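Local coordinates for GH3 beta-N-acetylglucosaminidase (Paenibacillaceae, PDB 6K5J), which hydrolyses terminal beta-linked N-acetylglucosamine residues as a family 3 glycoside hydrolase, at residues Pro147-Arg152 with Pro185-Thr190. Numbering follows the deposited sequence.
Sequences PVIGVR and PGHGDT. With NAG (2-acetamido-2-deoxy-beta-D-glucopyranose), chain B.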
ATOM      1  N   PRO A 147       0.161 -13.424   2.137  1.00 21.06           N
ATOM      2  CA  PRO A 147       0.496 -13.177   0.730  1.00 23.35           C
ATOM      3  C   PRO A 147       0.086 -11.812   0.202  1.00 20.98           C
ATOM      4  O   PRO A 147       0.407 -11.504  -0.951  1.00 22.02           O
ATOM      5  CB  PRO A 147      -0.295 -14.271   0.004  1.00 21.66           C
ATOM      6  CG  PRO A 147      -1.564 -14.368   0.820  1.00 25.50           C
ATOM      7  CD  PRO A 147      -1.099 -14.188   2.275  1.00 21.31           C
ATOM      8  N   VAL A 148      -0.614 -10.997   0.985  1.00 17.40           N
ATOM      9  CA  VAL A 148      -1.118  -9.727   0.480  1.00 18.29           C
ATOM     10  C   VAL A 148      -0.634  -8.522   1.283  1.00 20.16           C
ATOM     11  O   VAL A 148      -0.561  -7.413   0.722  1.00 18.69           O
ATOM     12  CB  VAL A 148      -2.664  -9.744   0.401  1.00 24.74           C
ATOM     13  CG1 VAL A 148      -3.274  -9.937   1.766  1.00 21.62           C
ATOM     14  CG2 VAL A 148      -3.206  -8.469  -0.273  1.00 23.13           C
ATOM     15  N   ILE A 149      -0.256  -8.685   2.550  1.00 19.35           N
ATOM     16  CA  ILE A 149       0.224  -7.556   3.346  1.00 19.48           C
ATOM     17  C   ILE A 149       1.751  -7.501   3.274  1.00 17.99           C
ATOM     18  O   ILE A 149       2.307  -6.721   2.494  1.00 17.76           O
ATOM     19  CB  ILE A 149      -0.303  -7.647   4.792  1.00 18.05           C
ATOM     20  CG1 ILE A 149      -1.834  -7.751   4.786  1.00 16.61           C
ATOM     21  CG2 ILE A 149       0.162  -6.433   5.643  1.00 19.23           C
ATOM     22  CD1 ILE A 149      -2.571  -6.587   4.055  1.00 17.69           C
ATOM     23  N   GLY A 150       2.444  -8.330   4.058  1.00 18.44           N
ATOM     24  CA  GLY A 150       3.903  -8.360   3.953  1.00 18.44           C
ATOM     25  C   GLY A 150       4.497  -7.014   4.329  1.00 18.27           C
ATOM     26  O   GLY A 150       4.137  -6.432   5.358  1.00 18.02           O
ATOM     27  N   VAL A 151       5.366  -6.463   3.465  1.00 14.62           N
ATOM     28  CA  VAL A 151       6.050  -5.203   3.797  1.00 15.46           C
ATOM     29  C   VAL A 151       5.107  -4.002   3.794  1.00 17.64           C
ATOM     30  O   VAL A 151       5.520  -2.878   4.112  1.00 18.09           O
ATOM     31  CB  VAL A 151       7.233  -4.923   2.849  1.00 17.99           C
ATOM     32  CG1 VAL A 151       8.290  -6.033   2.940  1.00 18.53           C
ATOM     33  CG2 VAL A 151       6.745  -4.727   1.409  1.00 17.95           C
ATOM     34  N   ARG A 152       3.843  -4.208   3.419  1.00 17.57           N
ATOM     35  CA  ARG A 152       2.865  -3.132   3.557  1.00 16.66           C
ATOM     36  C   ARG A 152       2.489  -2.858   5.010  1.00 17.86           C
ATOM     37  O   ARG A 152       1.856  -1.834   5.283  1.00 18.19           O
ATOM     38  CB  ARG A 152       1.602  -3.461   2.755  1.00 17.41           C
ATOM     39  CG  ARG A 152       1.829  -3.524   1.259  1.00 18.27           C
ATOM     40  CD  ARG A 152       0.639  -4.174   0.571  1.00 17.99           C
ATOM     41  NE  ARG A 152      -0.513  -3.286   0.574  1.00 16.91           N
ATOM     42  CZ  ARG A 152      -1.764  -3.670   0.343  1.00 20.06           C
ATOM     43  NH1 ARG A 152      -2.042  -4.945   0.124  1.00 15.84           N
ATOM     44  NH2 ARG A 152      -2.740  -2.772   0.324  1.00 17.30           N
ATOM     45  N   PRO A 185     -11.178  -5.173  10.386  1.00 17.92           N
ATOM     46  CA  PRO A 185     -10.466  -5.011  11.662  1.00 17.98           C
ATOM     47  C   PRO A 185      -9.041  -5.573  11.698  1.00 20.85           C
ATOM     48  O   PRO A 185      -8.500  -5.742  12.786  1.00 22.23           O
ATOM     49  CB  PRO A 185     -11.357  -5.777  12.654  1.00 18.52           C
ATOM     50  CG  PRO A 185     -11.945  -6.883  11.825  1.00 20.51           C
ATOM     51  CD  PRO A 185     -12.152  -6.279  10.440  1.00 20.04           C
ATOM     52  N   GLY A 186      -8.438  -5.861  10.545  1.00 19.81           N
ATOM     53  CA  GLY A 186      -7.050  -6.285  10.558  1.00 17.14           C
ATOM     54  C   GLY A 186      -6.789  -7.483   9.669  1.00 18.79           C
ATOM     55  O   GLY A 186      -7.263  -8.582   9.951  1.00 20.62           O
ATOM     56  N   HIS A 187      -6.011  -7.274   8.609  1.00 17.31           N
ATOM     57  CA  HIS A 187      -5.733  -8.260   7.573  1.00 20.75           C
ATOM     58  C   HIS A 187      -4.382  -8.949   7.759  1.00 18.16           C
ATOM     59  O   HIS A 187      -4.003  -9.769   6.920  1.00 20.70           O
ATOM     60  CB  HIS A 187      -5.787  -7.563   6.195  1.00 18.98           C
ATOM     61  CG  HIS A 187      -6.235  -8.434   5.055  1.00 21.07           C
ATOM     62  ND1 HIS A 187      -5.691  -9.678   4.793  1.00 18.20           N
ATOM     63  CD2 HIS A 187      -7.136  -8.204   4.064  1.00 18.18           C
ATOM     64  CE1 HIS A 187      -6.261 -10.189   3.714  1.00 20.79           C
ATOM     65  NE2 HIS A 187      -7.143  -9.319   3.253  1.00 18.03           N
ATOM     66  N   GLY A 188      -3.653  -8.654   8.841  1.00 17.95           N
ATOM     67  CA  GLY A 188      -2.262  -9.079   8.947  1.00 18.34           C
ATOM     68  C   GLY A 188      -2.055 -10.562   9.202  1.00 19.87           C
ATOM     69  O   GLY A 188      -0.978 -11.091   8.897  1.00 21.45           O
ATOM     70  N   ASP A 189      -3.054 -11.247   9.753  1.00 17.70           N
ATOM     71  CA  ASP A 189      -2.922 -12.655  10.119  1.00 18.92           C
ATOM     72  C   ASP A 189      -3.246 -13.604   8.969  1.00 23.30           C
ATOM     73  O   ASP A 189      -2.889 -14.785   9.045  1.00 24.90           O
ATOM     74  CB  ASP A 189      -3.833 -12.946  11.338  1.00 24.78           C
ATOM     75  CG  ASP A 189      -3.713 -14.380  11.866  1.00 32.14           C
ATOM     76  OD1 ASP A 189      -2.757 -14.662  12.608  1.00 24.71           O
ATOM     77  OD2 ASP A 189      -4.599 -15.211  11.567  1.00 34.21           O
ATOM     78  N   THR A 190      -3.848 -13.113   7.884  1.00 21.15           N
ATOM     79  CA  THR A 190      -4.425 -13.994   6.872  1.00 22.43           C
ATOM     80  C   THR A 190      -3.345 -14.746   6.112  1.00 26.70           C
ATOM     81  O   THR A 190      -2.356 -14.154   5.666  1.00 24.36           O
ATOM     82  CB  THR A 190      -5.277 -13.204   5.871  1.00 22.83           C
ATOM     83  OG1 THR A 190      -4.475 -12.197   5.231  1.00 21.68           O
ATOM     84  CG2 THR A 190      -6.483 -12.565   6.558  1.00 21.96           C
TER
HETATM   85  C1  NAG B 601      -7.740  -3.473  -2.762  1.00 22.67           C
HETATM   86  C2  NAG B 601      -6.662  -3.364  -1.654  1.00 21.34           C
HETATM   87  C3  NAG B 601      -6.721  -1.997  -0.948  1.00 20.23           C
HETATM   88  C4  NAG B 601      -6.778  -0.853  -1.952  1.00 19.76           C
HETATM   89  C5  NAG B 601      -7.938  -1.085  -2.905  1.00 22.04           C
HETATM   90  C6  NAG B 601      -8.094  -0.007  -3.954  1.00 21.53           C
HETATM   91  C7  NAG B 601      -5.852  -5.225  -0.247  1.00 21.16           C
HETATM   92  C8  NAG B 601      -6.242  -6.259   0.774  1.00 18.32           C
HETATM   93  N2  NAG B 601      -6.840  -4.437  -0.685  1.00 18.72           N
HETATM   94  O1  NAG B 601      -7.445  -4.584  -3.540  1.00 27.90           O
HETATM   95  O3  NAG B 601      -5.582  -1.834  -0.107  1.00 18.61           O
HETATM   96  O4  NAG B 601      -6.951   0.387  -1.277  1.00 18.22           O
HETATM   97  O5  NAG B 601      -7.704  -2.312  -3.601  1.00 20.51           O
HETATM   98  O6  NAG B 601      -7.038  -0.052  -4.906  1.00 21.88           O
HETATM   99  O7  NAG B 601      -4.693  -5.096  -0.636  1.00 20.36           O
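Val148 lays CG1 against the His187 imidazole, 3.6 Å from CE1, the two side chains crossing at about a right angle. Two loops of the TIM-barrel domain meet here, one following strand 132-133 and the other strand 178-184; the Lys-His-Phe-Pro-Gly-His-Gly sequence of NagZ-like family 3 enzymes runs from the end of that strand into the second loop. With chi1 at 62°, Val148 CG1 sits between its backbone N and carbonyl carbon, while CG2 turns to the bound N-acetylglucosamine, 3.7 Å from O7. Ile149 packs beside it: CD1 lies 4.0 Å from His187 CB, and CG1 comes within 3.7 Å of His187 O. No hydrogen bond runs between 147-152 and 185-190; Asn146, just ahead in the first loop, makes the link, its OD1 accepting from Val148 N and Ile149 N and its ND2 donating to the carbonyls of His187 and Gly188.

The imidazole is fixed at both nitrogens. Within the type I turn from His187 to Thr190, ND1 donates to Thr190 OG1 at 2.8 Å, in the ring plane, and NE2 pairs with Ser194 OG. With the ring's rotation so held, His187 CD2 lies 3.9 Å from the sugar's acetamido methyl, C8; C8 and Val148 CG1 both approach the ring obliquely. The loops thus line the acetamido pocket, consistent with the enzyme's sugar site.

Arg152 NH1 bonds to Val148 O at 2.9 Å, standing 36° above the carbonyl plane. Arg152 NH1 also donates to NAG O7 at 2.8 Å. NH2 adds weak bonds to O7 and O3 and a salt bridge to Glu85 OE2.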